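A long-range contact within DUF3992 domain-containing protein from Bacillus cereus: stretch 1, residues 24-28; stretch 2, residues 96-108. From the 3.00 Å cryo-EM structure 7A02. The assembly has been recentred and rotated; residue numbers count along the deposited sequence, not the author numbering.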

# COMPACT_ATOMS: atom_id res chain seq x y z
N CYS A 24 -4.97 -15.52 48.57
CA CYS A 24 -5.23 -14.90 49.86
C CYS A 24 -4.90 -15.94 50.92
O CYS A 24 -5.37 -17.07 50.81
CB CYS A 24 -6.70 -14.54 50.00
SG CYS A 24 -7.34 -13.19 49.05
N ILE A 25 -4.15 -15.57 51.95
CA ILE A 25 -3.90 -16.49 53.06
C ILE A 25 -3.84 -15.73 54.37
O ILE A 25 -3.71 -14.51 54.41
CB ILE A 25 -2.61 -17.32 52.89
CG1 ILE A 25 -1.41 -16.41 52.68
CG2 ILE A 25 -2.73 -18.33 51.78
CD1 ILE A 25 -0.12 -17.10 52.94
N ASP A 26 -3.94 -16.49 55.46
CA ASP A 26 -3.70 -16.01 56.81
C ASP A 26 -2.46 -16.70 57.35
O ASP A 26 -2.32 -17.92 57.20
CB ASP A 26 -4.89 -16.30 57.72
CG ASP A 26 -6.16 -15.61 57.25
OD1 ASP A 26 -6.05 -14.59 56.56
OD2 ASP A 26 -7.26 -16.10 57.59
N TRP A 27 -1.58 -15.94 57.98
CA TRP A 27 -0.29 -16.46 58.39
C TRP A 27 -0.04 -16.19 59.87
O TRP A 27 -0.54 -15.21 60.44
CB TRP A 27 0.84 -15.84 57.58
CG TRP A 27 0.82 -14.36 57.57
CD1 TRP A 27 0.25 -13.57 56.63
CD2 TRP A 27 1.38 -13.49 58.55
NE1 TRP A 27 0.42 -12.25 56.96
CE2 TRP A 27 1.11 -12.18 58.14
CE3 TRP A 27 2.08 -13.69 59.74
CZ2 TRP A 27 1.52 -11.07 58.86
CZ3 TRP A 27 2.48 -12.59 60.45
CH2 TRP A 27 2.21 -11.30 60.01
N THR A 28 0.76 -17.07 60.46
CA THR A 28 1.28 -16.93 61.82
C THR A 28 2.79 -17.03 61.76
O THR A 28 3.33 -17.96 61.15
CB THR A 28 0.73 -18.02 62.73
OG1 THR A 28 -0.69 -18.12 62.56
CG2 THR A 28 1.03 -17.69 64.18
N THR A 96 9.57 -14.74 52.19
CA THR A 96 9.66 -15.22 53.56
C THR A 96 9.23 -14.12 54.53
O THR A 96 9.42 -12.93 54.27
CB THR A 96 11.07 -15.67 53.94
OG1 THR A 96 11.92 -14.53 54.06
CG2 THR A 96 11.63 -16.61 52.90
N ILE A 97 8.66 -14.55 55.65
CA ILE A 97 8.27 -13.65 56.73
C ILE A 97 9.01 -14.04 58.00
O ILE A 97 9.26 -15.21 58.27
CB ILE A 97 6.74 -13.64 56.96
CG1 ILE A 97 6.25 -15.02 57.37
CG2 ILE A 97 6.01 -13.15 55.74
CD1 ILE A 97 4.83 -15.04 57.84
N LEU A 98 9.38 -13.01 58.76
CA LEU A 98 10.12 -13.17 60.01
C LEU A 98 9.45 -12.32 61.07
O LEU A 98 9.17 -11.15 60.85
CB LEU A 98 11.57 -12.74 59.84
CG LEU A 98 12.47 -12.91 61.06
CD1 LEU A 98 12.57 -14.36 61.43
CD2 LEU A 98 13.84 -12.33 60.79
N GLY A 99 9.20 -12.92 62.24
CA GLY A 99 8.57 -12.22 63.34
C GLY A 99 9.21 -12.57 64.67
O GLY A 99 10.00 -13.51 64.77
N THR A 100 8.84 -11.80 65.68
CA THR A 100 9.30 -12.04 67.04
C THR A 100 8.70 -13.36 67.53
O THR A 100 7.73 -13.88 66.97
CB THR A 100 8.91 -10.86 67.93
OG1 THR A 100 9.38 -9.65 67.34
CG2 THR A 100 9.52 -10.98 69.31
N ALA A 101 9.27 -13.91 68.60
CA ALA A 101 8.75 -15.15 69.18
C ALA A 101 7.53 -14.87 70.04
O ALA A 101 7.42 -15.31 71.18
CB ALA A 101 9.84 -15.85 69.97
N ALA A 102 6.58 -14.14 69.48
CA ALA A 102 5.30 -13.87 70.11
C ALA A 102 4.14 -14.31 69.24
O ALA A 102 2.98 -14.05 69.59
CB ALA A 102 5.16 -12.37 70.43
N ALA A 103 4.42 -14.96 68.10
CA ALA A 103 3.41 -15.51 67.21
C ALA A 103 2.43 -14.43 66.75
O ALA A 103 1.23 -14.49 67.01
CB ALA A 103 2.67 -16.68 67.88
N GLU A 104 2.97 -13.44 66.05
CA GLU A 104 2.11 -12.47 65.38
C GLU A 104 1.33 -13.17 64.28
O GLU A 104 1.76 -14.20 63.74
CB GLU A 104 2.95 -11.34 64.78
CG GLU A 104 3.84 -10.64 65.78
CD GLU A 104 5.20 -11.28 65.89
OE1 GLU A 104 5.28 -12.52 65.77
OE2 GLU A 104 6.19 -10.55 66.08
N THR A 105 0.17 -12.63 63.95
CA THR A 105 -0.62 -13.20 62.88
C THR A 105 -1.26 -12.09 62.06
O THR A 105 -1.48 -10.98 62.55
CB THR A 105 -1.69 -14.16 63.39
OG1 THR A 105 -2.26 -14.87 62.29
CG2 THR A 105 -2.79 -13.40 64.08
N GLY A 106 -1.56 -12.42 60.81
CA GLY A 106 -2.10 -11.44 59.89
C GLY A 106 -2.52 -12.08 58.58
O GLY A 106 -2.67 -13.29 58.49
N GLU A 107 -2.68 -11.23 57.57
CA GLU A 107 -3.18 -11.64 56.26
C GLU A 107 -2.12 -11.39 55.19
O GLU A 107 -1.11 -10.74 55.42
CB GLU A 107 -4.45 -10.88 55.90
CG GLU A 107 -5.67 -11.35 56.65
CD GLU A 107 -6.91 -10.58 56.26
OE1 GLU A 107 -7.26 -9.62 56.98
OE2 GLU A 107 -7.54 -10.94 55.25
N PHE A 108 -2.38 -11.93 54.00
CA PHE A 108 -1.47 -11.76 52.87
C PHE A 108 -2.25 -11.98 51.58
O PHE A 108 -2.74 -13.09 51.35
CB PHE A 108 -0.31 -12.72 52.97
CG PHE A 108 0.65 -12.64 51.82
CD1 PHE A 108 1.54 -11.59 51.73
CD2 PHE A 108 0.68 -13.62 50.86
CE1 PHE A 108 2.43 -11.52 50.69
CE2 PHE A 108 1.57 -13.55 49.82
CZ PHE A 108 2.44 -12.50 49.73

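Stretch 2 approaches stretch 1 twice, first through a single side chain from one strand and then along residues 103 to 108. T96 and L98 lie out of reach, but I97 between them points toward stretch 1, and its CD1 packs 3.6 Å from CE3 of W27. A branched aliphatic side chain suits this buried position, where it meets the large indole without leaving a polar group unpaired.

The chain then turns around residues 100 to 103. G99 has no side chain; a CB here would clash with OE1 of E104. The room is used by the E104 carboxylate, whose OE2 accepts a hydrogen bond from N of T100 at 3.0 Å, tying down the loop.

From here stretch 2 runs antiparallel to strand 24-28. The carbonyl O of E104 receives a CA-H...O contact from CA of T28 at 3.4 Å. T105 pairs with T28 at a non-hydrogen-bonded position, and its hydroxyl does extra work: OG1 donates to O of W27 at 2.5 Å. O of W27 also accepts from N of G106 at 3.0 Å, while N of W27 donates to O of G106 at 2.9 Å, completing the hydrogen-bonded pair.

G106 makes room for the tryptophan. W27, with chi1 in the p well, swings the end of its side chain over the neighbouring strand, and CA of G106 lies 4.0 Å from the centroid of its six-membered ring, over the face, in a CH-pi contact. A CB on G106 would come within 2.8 Å of CZ2 of W27, a clash, so glycine fits here.

E107 contributes its backbone to the same indole: NE1 of W27 donates to O of E107 at 2.6 Å, so the one polar atom of a buried ring is satisfied. Its side chain lies on the other face of the sheet, with D26, T28 and T105. There CG of E107 sits 3.3 Å from OD1 of D26, and the two acids bring like charges close, OD1 of D26 being 4.2 Å from OE2 of E107.

F108 closes the register with I25 through two hydrogen bonds, N of I25 to O of F108 and N of F108 to O of I25, both 2.9 Å. CB of F108 touches CD1 of W27 at 3.8 Å and CG1 of I25 at 3.9 Å. This buried side chain shares their face, its end leading away from stretch 1, CG1 of I25 at its ring edge: a large apolar group suits the site.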